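Local coordinates for protein putative mandelate racemase (Zymomonas mobilis, PDB 2OX4) that binds magnesium and probably acts as a lyase, a dehydratase of the mandelate racemase branch of the enolase superfamily, at residues Phe102-Ile105 / Lys106-Leu110. Residues are numbered along the deposited sequence; the frame is centred on the assembly and turned at random.
Sequences FWDI and KGKAL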
ATOM      1  N   PHE C 102      -0.168 -29.385  31.472  1.00  9.22           N
ATOM      2  CA  PHE C 102      -1.594 -29.704  31.363  1.00  7.55           C
ATOM      3  C   PHE C 102      -1.875 -30.791  30.324  1.00  8.49           C
ATOM      4  O   PHE C 102      -2.652 -31.723  30.592  1.00 10.44           O
ATOM      5  CB  PHE C 102      -2.427 -28.460  31.033  1.00 10.87           C
ATOM      6  CG  PHE C 102      -2.272 -27.334  32.015  1.00 12.71           C
ATOM      7  CD1 PHE C 102      -2.410 -26.019  31.585  1.00 11.60           C
ATOM      8  CD2 PHE C 102      -2.001 -27.580  33.363  1.00  9.01           C
ATOM      9  CE1 PHE C 102      -2.268 -24.960  32.470  1.00 14.85           C
ATOM     10  CE2 PHE C 102      -1.843 -26.518  34.266  1.00 14.85           C
ATOM     11  CZ  PHE C 102      -1.985 -25.208  33.822  1.00 15.53           C
ATOM     12  N   TRP C 103      -1.255 -30.677  29.149  1.00  9.04           N
ATOM     13  CA  TRP C 103      -1.437 -31.694  28.119  1.00  7.62           C
ATOM     14  C   TRP C 103      -0.856 -33.048  28.562  1.00 11.50           C
ATOM     15  O   TRP C 103      -1.457 -34.084  28.294  1.00  9.31           O
ATOM     16  CB  TRP C 103      -0.868 -31.254  26.771  1.00 10.04           C
ATOM     17  CG  TRP C 103      -1.740 -30.225  26.055  1.00  9.21           C
ATOM     18  CD1 TRP C 103      -1.613 -28.865  26.096  1.00  9.75           C
ATOM     19  CD2 TRP C 103      -2.860 -30.497  25.204  1.00 14.23           C
ATOM     20  NE1 TRP C 103      -2.585 -28.272  25.313  1.00 11.00           N
ATOM     21  CE2 TRP C 103      -3.358 -29.253  24.750  1.00 12.09           C
ATOM     22  CE3 TRP C 103      -3.484 -31.674  24.768  1.00 14.82           C
ATOM     23  CZ2 TRP C 103      -4.458 -29.153  23.889  1.00 16.24           C
ATOM     24  CZ3 TRP C 103      -4.578 -31.575  23.914  1.00 17.14           C
ATOM     25  CH2 TRP C 103      -5.059 -30.324  23.488  1.00 16.29           C
ATOM     26  N   ASP C 104       0.284 -33.018  29.256  1.00 10.90           N
ATOM     27  CA  ASP C 104       0.840 -34.222  29.896  1.00  8.58           C
ATOM     28  C   ASP C 104      -0.209 -34.869  30.805  1.00  8.00           C
ATOM     29  O   ASP C 104      -0.482 -36.073  30.685  1.00 11.97           O
ATOM     30  CB  ASP C 104       2.117 -33.866  30.668  1.00  9.47           C
ATOM     31  CG  ASP C 104       2.971 -35.084  31.014  1.00 15.68           C
ATOM     32  OD1 ASP C 104       2.844 -36.135  30.350  1.00 11.24           O
ATOM     33  OD2 ASP C 104       3.800 -34.968  31.945  1.00 14.14           O
ATOM     34  N   ILE C 105      -0.838 -34.073  31.680  1.00 10.77           N
ATOM     35  CA  ILE C 105      -1.907 -34.586  32.558  1.00 11.56           C
ATOM     36  C   ILE C 105      -3.063 -35.214  31.774  1.00 15.17           C
ATOM     37  O   ILE C 105      -3.513 -36.320  32.103  1.00 12.53           O
ATOM     38  CB  ILE C 105      -2.423 -33.501  33.549  1.00 10.79           C
ATOM     39  CG1 ILE C 105      -1.362 -33.227  34.623  1.00  9.60           C
ATOM     40  CG2 ILE C 105      -3.779 -33.904  34.162  1.00 10.21           C
ATOM     41  CD1 ILE C 105      -1.490 -31.867  35.308  1.00  9.73           C
ATOM     42  N   LYS C 106      -3.536 -34.519  30.736  1.00 11.93           N
ATOM     43  CA  LYS C 106      -4.640 -35.030  29.904  1.00 10.33           C
ATOM     44  C   LYS C 106      -4.306 -36.405  29.331  1.00  9.52           C
ATOM     45  O   LYS C 106      -5.130 -37.323  29.381  1.00 11.07           O
ATOM     46  CB  LYS C 106      -4.936 -34.081  28.736  1.00 11.74           C
ATOM     47  CG  LYS C 106      -5.552 -32.762  29.150  1.00 17.54           C
ATOM     48  CD  LYS C 106      -6.173 -32.074  27.925  1.00 19.47           C
ATOM     49  CE  LYS C 106      -5.821 -30.620  27.906  1.00 26.95           C
ATOM     50  NZ  LYS C 106      -6.319 -29.929  26.676  1.00 19.93           N
ATOM     51  N   GLY C 107      -3.099 -36.536  28.788  1.00 11.74           N
ATOM     52  CA  GLY C 107      -2.657 -37.801  28.224  1.00 11.38           C
ATOM     53  C   GLY C 107      -2.629 -38.916  29.252  1.00 12.01           C
ATOM     54  O   GLY C 107      -3.113 -40.020  29.002  1.00 12.90           O
ATOM     55  N   LYS C 108      -2.086 -38.613  30.426  1.00 12.14           N
ATOM     56  CA  LYS C 108      -2.043 -39.584  31.511  1.00 13.28           C
ATOM     57  C   LYS C 108      -3.439 -39.971  31.994  1.00 12.65           C
ATOM     58  O   LYS C 108      -3.719 -41.157  32.221  1.00 15.79           O
ATOM     59  CB  LYS C 108      -1.200 -39.055  32.652  1.00 12.20           C
ATOM     60  CG  LYS C 108       0.279 -39.048  32.362  1.00 10.49           C
ATOM     61  CD  LYS C 108       1.015 -38.679  33.624  1.00  9.76           C
ATOM     62  CE  LYS C 108       2.476 -38.419  33.343  1.00 14.85           C
ATOM     63  NZ  LYS C 108       3.145 -38.078  34.630  1.00 11.59           N
ATOM     64  N   ALA C 109      -4.325 -38.981  32.114  1.00 12.06           N
ATOM     65  CA  ALA C 109      -5.725 -39.222  32.498  1.00 12.90           C
ATOM     66  C   ALA C 109      -6.457 -40.134  31.520  1.00 17.77           C
ATOM     67  O   ALA C 109      -7.277 -40.954  31.927  1.00 17.02           O
ATOM     68  CB  ALA C 109      -6.487 -37.896  32.671  1.00 11.83           C
ATOM     69  N   LEU C 110      -6.145 -40.000  30.237  1.00 14.03           N
ATOM     70  CA  LEU C 110      -6.860 -40.718  29.184  1.00 17.06           C
ATOM     71  C   LEU C 110      -6.106 -41.961  28.689  1.00 14.95           C
ATOM     72  O   LEU C 110      -6.582 -42.662  27.780  1.00 15.33           O
ATOM     73  CB  LEU C 110      -7.168 -39.773  28.011  1.00 12.20           C
ATOM     74  CG  LEU C 110      -8.019 -38.558  28.378  1.00 19.08           C
ATOM     75  CD1 LEU C 110      -8.104 -37.595  27.214  1.00 17.00           C
ATOM     76  CD2 LEU C 110      -9.414 -38.981  28.870  1.00 20.73           C
TER
HETATM   77  O   HOH W   1       5.377 -36.577  33.400  1.00 16.39           O
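Trp103 and Lys106, three residues apart on helix 89-110, form a cation-pi pair within a single helical turn. The ammonium NZ of Lys106 lies 3.4 Å from the centroid of the six-membered ring of Trp103, only 9° off the ring normal, and CE follows over the same face as a CH-pi contact. A bend at chi3 (-136°) in an otherwise extended lysine chain brings NZ over the indole. The hydroxyl of Thr70, where helix 70-79 begins, also bonds NZ, while the indole NE1 is bonded to Thr298 and the ring meets Phe297 edge-to-face. Replacing Trp103 by an alanine would remove the ammonium's aromatic platform and is likely to leave Thr298 without its indole partner and a gap beside Leu117 and Leu118.

Asp104 and Lys108, four residues apart, are of opposite charge. OD2 of Asp104 and NZ of Lys108 are 4.2 Å apart, beyond a salt bridge; one water bridges them, 2.7 Å from Asp104 OD2 and accepting from Lys108 NZ. The carboxylate is further fixed by the backbone amides of Ile375 and Leu37, and NZ by Tyr35, through its carbonyl oxygen and a cation-pi contact.

Beneath these side chains run four regular i to i+4 backbone bonds, from Lys106 N to Phe102 O through to Ala109 N to Ile105 O (2.8 Å).

Each ammonium thus combines an aromatic face with a hydrogen bond to the N-terminal domain, while Trp103 reaches helix 296-309 of the barrel domain. The principle is general: side chains three or four residues apart can pair along a helix while their polar ends bind other parts of the fold.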